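Local coordinates for protein osa (Shigella flexneri, PDB 4O7K) that suppresses the oncogenicity of Agrobacterium tumefaciens and is a plasmid fertility inhibition factor of the ParB/Srx superfamily, at residues A[67-72]-A[166-171]; A[78-83]-A[134-139]; A[120-125]-A[155-160]. The protein carries 1 engineered substitution. One frame throughout, in Å; residues are numbered along the deposited sequence.

Interaction 1: residues A[67-72]-A[166-171]. With IPA (isopropyl alcohol), chain F.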
loop_
_atom_site.group_PDB
_atom_site.type_symbol
_atom_site.label_atom_id
_atom_site.label_comp_id
_atom_site.label_asym_id
_atom_site.label_seq_id
_atom_site.Cartn_x
_atom_site.Cartn_y
_atom_site.Cartn_z
ATOM N N PHE A 67 -9.095 -8.977 -5.505
ATOM C CA PHE A 67 -8.383 -9.709 -4.468
ATOM C C PHE A 67 -7.680 -8.740 -3.541
ATOM O O PHE A 67 -7.200 -7.694 -3.974
ATOM C CB PHE A 67 -7.364 -10.671 -5.084
ATOM C CG PHE A 67 -7.961 -11.950 -5.573
ATOM C CD1 PHE A 67 -8.736 -11.977 -6.720
ATOM C CD2 PHE A 67 -7.754 -13.128 -4.879
ATOM C CE1 PHE A 67 -9.294 -13.156 -7.156
ATOM C CE2 PHE A 67 -8.304 -14.312 -5.314
ATOM C CZ PHE A 67 -9.081 -14.327 -6.447
ATOM N N ILE A 68 -7.625 -9.077 -2.258
ATOM C CA ILE A 68 -6.873 -8.267 -1.317
ATOM C C ILE A 68 -5.493 -8.870 -1.093
ATOM O O ILE A 68 -5.344 -10.080 -0.916
ATOM C CB ILE A 68 -7.622 -8.126 0.017
ATOM C CG1 ILE A 68 -8.814 -7.173 -0.169
ATOM C CG2 ILE A 68 -6.683 -7.602 1.096
ATOM C CD1 ILE A 68 -9.936 -7.412 0.811
ATOM N N VAL A 69 -4.484 -8.010 -1.121
ATOM C CA VAL A 69 -3.141 -8.394 -0.739
ATOM C C VAL A 69 -2.697 -7.502 0.422
ATOM O O VAL A 69 -2.783 -6.270 0.349
ATOM C CB VAL A 69 -2.144 -8.265 -1.906
ATOM C CG1 VAL A 69 -0.772 -8.778 -1.498
ATOM C CG2 VAL A 69 -2.672 -9.015 -3.140
ATOM N N TYR A 70 -2.255 -8.129 1.501
ATOM C CA TYR A 70 -1.655 -7.388 2.606
ATOM C C TYR A 70 -0.185 -7.233 2.299
ATOM O O TYR A 70 0.531 -8.229 2.175
ATOM C CB TYR A 70 -1.850 -8.112 3.933
ATOM C CG TYR A 70 -3.301 -8.268 4.305
ATOM C CD1 TYR A 70 -4.071 -7.164 4.654
ATOM C CD2 TYR A 70 -3.908 -9.513 4.281
ATOM C CE1 TYR A 70 -5.407 -7.301 4.979
ATOM C CE2 TYR A 70 -5.238 -9.660 4.592
ATOM C CZ TYR A 70 -5.977 -8.554 4.950
ATOM O OH TYR A 70 -7.295 -8.714 5.271
ATOM N N VAL A 71 0.277 -5.998 2.157
ATOM C CA VAL A 71 1.654 -5.825 1.730
ATOM C C VAL A 71 2.548 -5.288 2.829
ATOM O O VAL A 71 2.134 -4.521 3.703
ATOM C CB VAL A 71 1.780 -4.892 0.479
ATOM C CG1 VAL A 71 0.958 -5.442 -0.684
ATOM C CG2 VAL A 71 1.360 -3.476 0.804
ATOM N N ASN A 72 3.785 -5.749 2.785
ATOM C CA ASN A 72 4.866 -5.176 3.549
ATOM C C ASN A 72 5.144 -3.784 2.994
ATOM O O ASN A 72 5.600 -3.645 1.852
ATOM C CB ASN A 72 6.090 -6.091 3.442
ATOM C CG ASN A 72 7.287 -5.571 4.196
ATOM O OD1 ASN A 72 7.580 -4.375 4.188
ATOM N ND2 ASN A 72 8.008 -6.480 4.841
ATOM N N MET A 166 1.051 -12.766 -7.644
ATOM C CA MET A 166 2.309 -12.128 -8.025
ATOM C C MET A 166 2.692 -10.986 -7.079
ATOM O O MET A 166 3.844 -10.880 -6.657
ATOM C CB MET A 166 2.214 -11.594 -9.462
ATOM C CG MET A 166 3.537 -11.503 -10.155
ATOM S SD MET A 166 3.282 -10.927 -11.860
ATOM C CE MET A 166 2.035 -12.068 -12.438
ATOM N N LEU A 167 1.730 -10.123 -6.756
ATOM C CA LEU A 167 1.960 -9.087 -5.750
ATOM C C LEU A 167 2.382 -9.697 -4.405
ATOM O O LEU A 167 3.394 -9.300 -3.812
ATOM C CB LEU A 167 0.703 -8.231 -5.567
ATOM C CG LEU A 167 0.418 -7.254 -6.712
ATOM C CD1 LEU A 167 -1.020 -6.744 -6.645
ATOM C CD2 LEU A 167 1.401 -6.092 -6.695
ATOM N N ALA A 168 1.605 -10.662 -3.925
ATOM C CA ALA A 168 1.918 -11.324 -2.661
ATOM C C ALA A 168 3.333 -11.915 -2.686
ATOM O O ALA A 168 4.088 -11.755 -1.731
ATOM C CB ALA A 168 0.884 -12.405 -2.357
ATOM N N GLU A 169 3.701 -12.552 -3.801
ATOM C CA GLU A 169 5.050 -13.094 -3.959
ATOM C C GLU A 169 6.145 -12.064 -3.689
ATOM O O GLU A 169 7.067 -12.314 -2.913
ATOM C CB GLU A 169 5.252 -13.650 -5.375
ATOM C CG GLU A 169 6.681 -14.112 -5.631
ATOM C CD GLU A 169 6.916 -14.553 -7.068
ATOM O OE1 GLU A 169 5.939 -14.657 -7.834
ATOM O OE2 GLU A 169 8.085 -14.785 -7.435
ATOM N N HIS A 170 6.047 -10.905 -4.333
ATOM C CA HIS A 170 7.119 -9.918 -4.257
ATOM C C HIS A 170 7.019 -8.965 -3.063
ATOM O O HIS A 170 8.041 -8.560 -2.526
ATOM C CB HIS A 170 7.168 -9.114 -5.562
ATOM C CG HIS A 170 7.589 -9.926 -6.746
ATOM N ND1 HIS A 170 8.908 -10.057 -7.125
ATOM C CD2 HIS A 170 6.871 -10.676 -7.618
ATOM C CE1 HIS A 170 8.983 -10.841 -8.190
ATOM N NE2 HIS A 170 7.762 -11.236 -8.503
ATOM N N VAL A 171 5.808 -8.597 -2.642
ATOM C CA VAL A 171 5.671 -7.596 -1.577
ATOM C C VAL A 171 4.651 -7.947 -0.489
ATOM O O VAL A 171 4.378 -7.128 0.387
ATOM C CB VAL A 171 5.306 -6.196 -2.162
ATOM C CG1 VAL A 171 6.305 -5.787 -3.270
ATOM C CG2 VAL A 171 3.883 -6.179 -2.725
HETATM C C1 IPA F . 12.702 -7.765 -7.142
HETATM C C2 IPA F . 12.082 -8.948 -6.410
HETATM C C3 IPA F . 12.700 -9.102 -5.023
HETATM O O2 IPA F . 10.696 -8.732 -6.265
#

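Interaction 2: residues A[78-83]-A[134-139]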
loop_
_atom_site.group_PDB
_atom_site.type_symbol
_atom_site.label_atom_id
_atom_site.label_comp_id
_atom_site.label_asym_id
_atom_site.label_seq_id
_atom_site.Cartn_x
_atom_site.Cartn_y
_atom_site.Cartn_z
ATOM N N ARG A 78 9.599 -0.183 -2.160
ATOM C CA ARG A 78 10.701 -0.575 -3.043
ATOM C C ARG A 78 10.234 -0.943 -4.448
ATOM O O ARG A 78 10.842 -0.537 -5.443
ATOM C CB ARG A 78 11.470 -1.751 -2.442
ATOM C CG ARG A 78 12.576 -2.279 -3.336
ATOM C CD ARG A 78 13.321 -3.435 -2.691
ATOM N NE ARG A 78 14.415 -3.903 -3.544
ATOM C CZ ARG A 78 14.276 -4.810 -4.507
ATOM N NH1 ARG A 78 13.093 -5.357 -4.746
ATOM N NH2 ARG A 78 15.323 -5.172 -5.233
ATOM N N ALA A 79 9.162 -1.722 -4.531
ATOM C CA ALA A 79 8.627 -2.138 -5.826
ATOM C C ALA A 79 8.097 -0.938 -6.613
ATOM O O ALA A 79 8.204 -0.877 -7.849
ATOM C CB ALA A 79 7.533 -3.178 -5.633
ATOM N N TRP A 80 7.544 0.030 -5.892
ATOM C CA TRP A 80 7.039 1.258 -6.506
ATOM C C TRP A 80 8.197 2.092 -7.058
ATOM O O TRP A 80 8.126 2.607 -8.171
ATOM C CB TRP A 80 6.219 2.059 -5.486
ATOM C CG TRP A 80 5.473 3.234 -6.033
ATOM C CD1 TRP A 80 5.460 3.686 -7.337
ATOM C CD2 TRP A 80 4.650 4.133 -5.286
ATOM N NE1 TRP A 80 4.659 4.806 -7.435
ATOM C CE2 TRP A 80 4.155 5.106 -6.191
ATOM C CE3 TRP A 80 4.272 4.217 -3.931
ATOM C CZ2 TRP A 80 3.302 6.133 -5.794
ATOM C CZ3 TRP A 80 3.425 5.235 -3.537
ATOM C CH2 TRP A 80 2.946 6.183 -4.468
ATOM N N LEU A 81 9.272 2.206 -6.285
ATOM C CA LEU A 81 10.463 2.900 -6.751
ATOM C C LEU A 81 11.043 2.242 -8.008
ATOM O O LEU A 81 11.715 2.896 -8.803
ATOM C CB LEU A 81 11.522 2.945 -5.653
ATOM C CG LEU A 81 11.264 3.941 -4.526
ATOM C CD1 LEU A 81 12.183 3.651 -3.351
ATOM C CD2 LEU A 81 11.444 5.374 -4.998
ATOM N N ALA A 82 10.772 0.952 -8.194
ATOM C CA ALA A 82 11.301 0.226 -9.349
ATOM C C ALA A 82 10.598 0.618 -10.659
ATOM O O ALA A 82 11.002 0.201 -11.749
ATOM C CB ALA A 82 11.200 -1.278 -9.116
ATOM N N LEU A 83 9.553 1.431 -10.552
ATOM C CA LEU A 83 8.926 2.003 -11.723
ATOM C C LEU A 83 9.907 2.925 -12.437
ATOM O O LEU A 83 9.799 3.143 -13.635
ATOM C CB LEU A 83 7.670 2.791 -11.359
ATOM C CG LEU A 83 6.299 2.133 -11.377
ATOM C CD1 LEU A 83 5.227 3.224 -11.419
ATOM C CD2 LEU A 83 6.148 1.157 -12.529
ATOM N N VAL A 134 5.570 -2.271 -9.208
ATOM C CA VAL A 134 4.138 -2.090 -9.008
ATOM C C VAL A 134 3.699 -0.750 -9.576
ATOM O O VAL A 134 4.416 0.249 -9.504
ATOM C CB VAL A 134 3.729 -2.186 -7.518
ATOM C CG1 VAL A 134 4.063 -3.557 -6.966
ATOM C CG2 VAL A 134 4.401 -1.114 -6.697
ATOM N N CYS A 135 2.519 -0.750 -10.188
ATOM C CA CYS A 135 1.941 0.467 -10.738
ATOM C C CYS A 135 0.490 0.557 -10.262
ATOM O O CYS A 135 -0.005 -0.341 -9.564
ATOM C CB CYS A 135 2.031 0.491 -12.283
ATOM S SG CYS A 135 1.171 -0.888 -13.092
ATOM N N PHE A 136 -0.186 1.637 -10.647
ATOM C CA PHE A 136 -1.457 1.991 -10.031
ATOM C C PHE A 136 -2.582 2.185 -11.021
ATOM O O PHE A 136 -2.395 2.747 -12.106
ATOM C CB PHE A 136 -1.308 3.277 -9.213
ATOM C CG PHE A 136 -0.465 3.129 -7.985
ATOM C CD1 PHE A 136 0.914 3.114 -8.070
ATOM C CD2 PHE A 136 -1.059 3.035 -6.727
ATOM C CE1 PHE A 136 1.685 2.986 -6.942
ATOM C CE2 PHE A 136 -0.289 2.905 -5.591
ATOM C CZ PHE A 136 1.079 2.892 -5.683
ATOM N N THR A 137 -3.765 1.736 -10.628
ATOM C CA THR A 137 -4.980 2.152 -11.308
ATOM C C THR A 137 -5.503 3.380 -10.567
ATOM O O THR A 137 -5.946 4.348 -11.177
ATOM C CB THR A 137 -6.023 1.037 -11.340
ATOM O OG1 THR A 137 -5.557 -0.019 -12.190
ATOM C CG2 THR A 137 -7.360 1.553 -11.842
ATOM N N ASP A 138 -5.429 3.332 -9.240
ATOM C CA ASP A 138 -5.729 4.486 -8.407
ATOM C C ASP A 138 -5.141 4.285 -7.007
ATOM O O ASP A 138 -4.680 3.192 -6.665
ATOM C CB ASP A 138 -7.245 4.720 -8.332
ATOM C CG ASP A 138 -8.012 3.461 -7.960
ATOM O OD1 ASP A 138 -7.721 2.889 -6.898
ATOM O OD2 ASP A 138 -8.886 3.019 -8.737
ATOM N N GLY A 139 -5.145 5.350 -6.210
ATOM C CA GLY A 139 -4.725 5.272 -4.824
ATOM C C GLY A 139 -3.274 5.629 -4.549
ATOM O O GLY A 139 -2.741 5.248 -3.515
#

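Interaction 3: residues A[120-125]-A[155-160]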
loop_
_atom_site.group_PDB
_atom_site.type_symbol
_atom_site.label_atom_id
_atom_site.label_comp_id
_atom_site.label_asym_id
_atom_site.label_seq_id
_atom_site.Cartn_x
_atom_site.Cartn_y
_atom_site.Cartn_z
ATOM N N LEU A 120 -9.383 1.376 -0.308
ATOM C CA LEU A 120 -8.089 0.829 -0.694
ATOM C C LEU A 120 -7.622 1.343 -2.053
ATOM O O LEU A 120 -8.429 1.683 -2.910
ATOM C CB LEU A 120 -8.153 -0.696 -0.742
ATOM C CG LEU A 120 -8.518 -1.382 0.579
ATOM C CD1 LEU A 120 -8.445 -2.893 0.382
ATOM C CD2 LEU A 120 -7.581 -0.910 1.664
ATOM N N ALA A 121 -6.307 1.370 -2.223
ATOM C CA ALA A 121 -5.677 1.574 -3.520
ATOM C C ALA A 121 -5.859 0.352 -4.405
ATOM O O ALA A 121 -5.895 -0.789 -3.922
ATOM C CB ALA A 121 -4.204 1.869 -3.342
ATOM N N ASP A 122 -5.971 0.604 -5.702
ATOM C CA ASP A 122 -6.001 -0.444 -6.725
ATOM C C ASP A 122 -4.673 -0.464 -7.473
ATOM O O ASP A 122 -4.330 0.496 -8.161
ATOM C CB ASP A 122 -7.151 -0.203 -7.694
ATOM C CG ASP A 122 -8.505 -0.336 -7.026
ATOM O OD1 ASP A 122 -9.027 -1.469 -6.962
ATOM O OD2 ASP A 122 -9.047 0.693 -6.565
ATOM N N VAL A 123 -3.908 -1.539 -7.305
ATOM C CA VAL A 123 -2.569 -1.599 -7.876
ATOM C C VAL A 123 -2.409 -2.825 -8.768
ATOM O O VAL A 123 -3.293 -3.679 -8.847
ATOM C CB VAL A 123 -1.473 -1.635 -6.789
ATOM C CG1 VAL A 123 -1.602 -0.423 -5.845
ATOM C CG2 VAL A 123 -1.548 -2.943 -6.022
ATOM N N SER A 124 -1.264 -2.904 -9.434
ATOM C CA SER A 124 -1.001 -3.994 -10.352
ATOM C C SER A 124 0.482 -4.302 -10.399
ATOM O O SER A 124 1.312 -3.397 -10.339
ATOM C CB SER A 124 -1.513 -3.642 -11.752
ATOM O OG SER A 124 -2.890 -3.313 -11.718
ATOM N N PRO A 125 0.826 -5.591 -10.509
ATOM C CA PRO A 125 2.212 -5.952 -10.781
ATOM C C PRO A 125 2.529 -5.580 -12.224
ATOM O O PRO A 125 1.613 -5.575 -13.047
ATOM C CB PRO A 125 2.230 -7.465 -10.592
ATOM C CG PRO A 125 0.828 -7.887 -10.888
ATOM C CD PRO A 125 -0.056 -6.764 -10.436
ATOM N N PRO A 155 -3.531 -3.239 3.379
ATOM C CA PRO A 155 -4.108 -3.975 2.252
ATOM C C PRO A 155 -4.158 -3.130 0.980
ATOM O O PRO A 155 -4.254 -1.902 1.060
ATOM C CB PRO A 155 -5.522 -4.314 2.726
ATOM C CG PRO A 155 -5.829 -3.334 3.812
ATOM C CD PRO A 155 -4.556 -2.712 4.295
ATOM N N VAL A 156 -4.082 -3.798 -0.162
ATOM C CA VAL A 156 -4.283 -3.162 -1.459
ATOM C C VAL A 156 -5.169 -4.093 -2.273
ATOM O O VAL A 156 -5.344 -5.263 -1.919
ATOM C CB VAL A 156 -2.962 -2.891 -2.208
ATOM C CG1 VAL A 156 -2.106 -1.869 -1.469
ATOM C CG2 VAL A 156 -2.188 -4.193 -2.425
ATOM N N LEU A 157 -5.728 -3.565 -3.353
ATOM C CA LEU A 157 -6.647 -4.306 -4.213
ATOM C C LEU A 157 -6.006 -4.658 -5.550
ATOM O O LEU A 157 -5.309 -3.844 -6.140
ATOM C CB LEU A 157 -7.917 -3.487 -4.461
ATOM C CG LEU A 157 -8.879 -3.351 -3.280
ATOM C CD1 LEU A 157 -9.933 -2.314 -3.617
ATOM C CD2 LEU A 157 -9.524 -4.704 -3.014
ATOM N N SER A 158 -6.261 -5.880 -6.008
ATOM C CA SER A 158 -5.725 -6.390 -7.258
ATOM C C SER A 158 -6.856 -6.982 -8.086
ATOM O O SER A 158 -7.806 -7.550 -7.547
ATOM C CB SER A 158 -4.643 -7.432 -6.981
ATOM O OG SER A 158 -4.275 -8.123 -8.152
ATOM N N ARG A 159 -6.721 -6.866 -9.403
ATOM C CA ARG A 159 -7.794 -7.122 -10.357
ATOM C C ARG A 159 -8.176 -8.599 -10.475
ATOM O O ARG A 159 -9.306 -8.926 -10.839
ATOM C CB ARG A 159 -7.353 -6.582 -11.734
ATOM C CG ARG A 159 -8.418 -5.913 -12.591
ATOM C CD ARG A 159 -7.782 -5.330 -13.869
ATOM N NE ARG A 159 -6.775 -4.309 -13.554
ATOM C CZ ARG A 159 -5.607 -4.153 -14.184
ATOM N NH1 ARG A 159 -5.259 -4.950 -15.194
ATOM N NH2 ARG A 159 -4.775 -3.191 -13.796
ATOM N N ASP A 160 -7.231 -9.490 -10.196
ATOM C CA ASP A 160 -7.439 -10.919 -10.433
ATOM C C ASP A 160 -6.476 -11.788 -9.629
ATOM O O ASP A 160 -5.498 -11.295 -9.063
ATOM C CB ASP A 160 -7.298 -11.232 -11.931
ATOM C CG ASP A 160 -5.963 -10.787 -12.488
ATOM O OD1 ASP A 160 -4.955 -11.487 -12.283
ATOM O OD2 ASP A 160 -5.921 -9.721 -13.126
HETATM O O HOH W 1 -4.669 0.718 -0.033
HETATM O O HOH W 2 -4.114 -5.949 -10.210
#

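Interaction 1: residues A[67-72]-A[166-171]
Val71 and Val171 lie side by side and point the same way, with CG1 of Val71 3.6 Å from CG2 of Val171. This pairing illustrates how a helix can be fastened to a strand that runs almost alongside it: the segment axes approach to 8.0 Å, with only 19° between their N-to-C directions. The two valines meet flank to flank near the C-terminal ends of both segments, and the same place carries the polar link. The Asn72 N-H donates to Val171 O at 2.8 Å, coming in almost in line with the carbonyl. That oxygen also receives a CA-H contact from Val71 CA at 3.3 Å, so two successive residues of the strand hold one carbonyl. The side chain of Asn72 turns elsewhere: its OD1 caps the N terminus of the next helix at Ala75 N.

Further back along the strand, Val69 faces the helix and divides its two methyls between neighbouring residues. CG1, anti to the backbone N (chi1 -176°), reaches 3.9 Å from Ala168 CA and 4.1 Å from Ala168 CB. CG2 instead rests against the base of Leu167, 4.2 Å from its CB. On the outer side of the helix, ND1 of His170 meets O2 of an isopropyl alcohol, probably from the crystallisation liquor, but their separation is implausibly short and the bond is doubtful in detail.

The strand 67-72 is the middle one of a three-stranded antiparallel sheet, hydrogen-bonded to strand 153-158 on one side and to Ile177 on the other. Helix 161-171 packs against the Val69 face, while Ile68 and Tyr70 lean on helix 179-189; Tyr70 also meets the Trp45 ring nearly at right angles, and Trp45 NE1-H donates to the Tyr70 hydroxyl oxygen. The ring of His170 stacks with Phe132.

Interaction 2: residues A[78-83]-A[134-139]
The first torsions of Trp80 and Phe136 direct the CG of each toward their meeting place between helix and strand. In Trp80, CG stands anti to the backbone N (chi1 -171°), and in Phe136 it stands anti to the carbonyl carbon (chi1 -69°). The two side chains cross at about a right angle, and Phe136 presents its edge to the indole face. CE1 sits above the centre of the indole system, 3.3 Å from Trp80 CE2, and the neighbouring CZ lies 3.8 Å from Trp80 CD2. The planes are inclined at 52°, so this is a tilted edge-to-face stack. The indole N-H edge is engaged separately, NE1 being hydrogen-bonded to Gln89 O.

Within the strand, Val134 N donates to Ala79 O over a rather long 3.3 Å, the donor standing well above the carbonyl plane. Val134 also fits its methyls against the helix, CG1 lying 3.7 Å from Ala79 CB, although its side chain is modelled in two conformers and this detail is less certain. Val134 O is buried by this contact without a polar partner in the model, which is probably unfavourable. Leu83 closes over it instead, bringing CG to 3.3 Å from Val134 O.

Strand 131-136 is an outermost strand of the five-stranded mixed sheet, paired with strand 118-128, whose Val123 touches Phe136. Met140, Met144 and Leu147 of helix 140-148 pack on Trp80. Away from the strand, helix 73-81 leans through Leu81 and Arg78 on helix 4-24, where Arg78, in one of its two modelled conformers, reaches Asp19.

Interaction 3: residues A[120-125]-A[155-160]
Leu157 O is held by two consecutive residues of the facing segment: Val123 N donates to it at 2.9 Å with an N-H...O angle of 164°, and Asp122 adds a CA-H contact. The amide of the same leucine completes the exchange, Leu157 N donating to Ala121 O at 2.8 Å. Leu157 thus bonds to the residues before and after Asp122, which is the pattern of a parallel bridge. A single bridge forms, consistent with the 69° between the directions of the two short strand segments.

Where the backbones part, water continues the connection. Beyond Ala121, water 1 accepts from Ala121 N at 2.8 Å and donates to Pro155 O at 2.9 Å. Toward the other end, water 2 donates to Val123 O at 2.8 Å and accepts from Arg159 N at 2.9 Å. Each water thus links a donor and an acceptor of the two segments beyond the direct bridge.

Side chains close around the bridge. Leu120 points at the partner strand, its CG anti to the carbonyl carbon (chi1 -60°). From there its branches divide: CD1 lies 3.7 Å from Leu157 CG, and CD2 packs against the ring of Pro155. Leu120 crosses both partners at about a right angle. Asp122 instead runs beside Leu157, pointing the same way, with OD1 against the leucine CB. Val123 and Val156 touch through a methyl each, CG2 to CG2 at 3.9 Å.

Here an isolated parallel bridge, with a water beyond each end, joins two separate sheets: strand 118-128 belongs to the mixed sheet and strand 153-158 to the antiparallel one, and their junction lies buried within the plasmid fertility inhibition family region, assigned to the ParB/Srx clan.

Overall arrangement
From the N terminus, strand 67-72 opens the outermost loop, which interaction 1 closes only when the chain reaches helix 161-171. The helix following that strand then supplies the first half of interaction 2, closed by strand 131-136. Before that closure, residues 120-125 have begun interaction 3, completed at residues 155-160. Interactions 2 and 3 therefore cross along the chain, and both nest inside interaction 1. In space, strands 118-128 and 131-136 pair in the mixed sheet, while strands 67-72 and 153-158 pair in the antiparallel one. Interaction 3 joins the two sheets; Leu167 and Val171 of interaction 1 pack directly on Val134 and Ala79 of interaction 2, respectively.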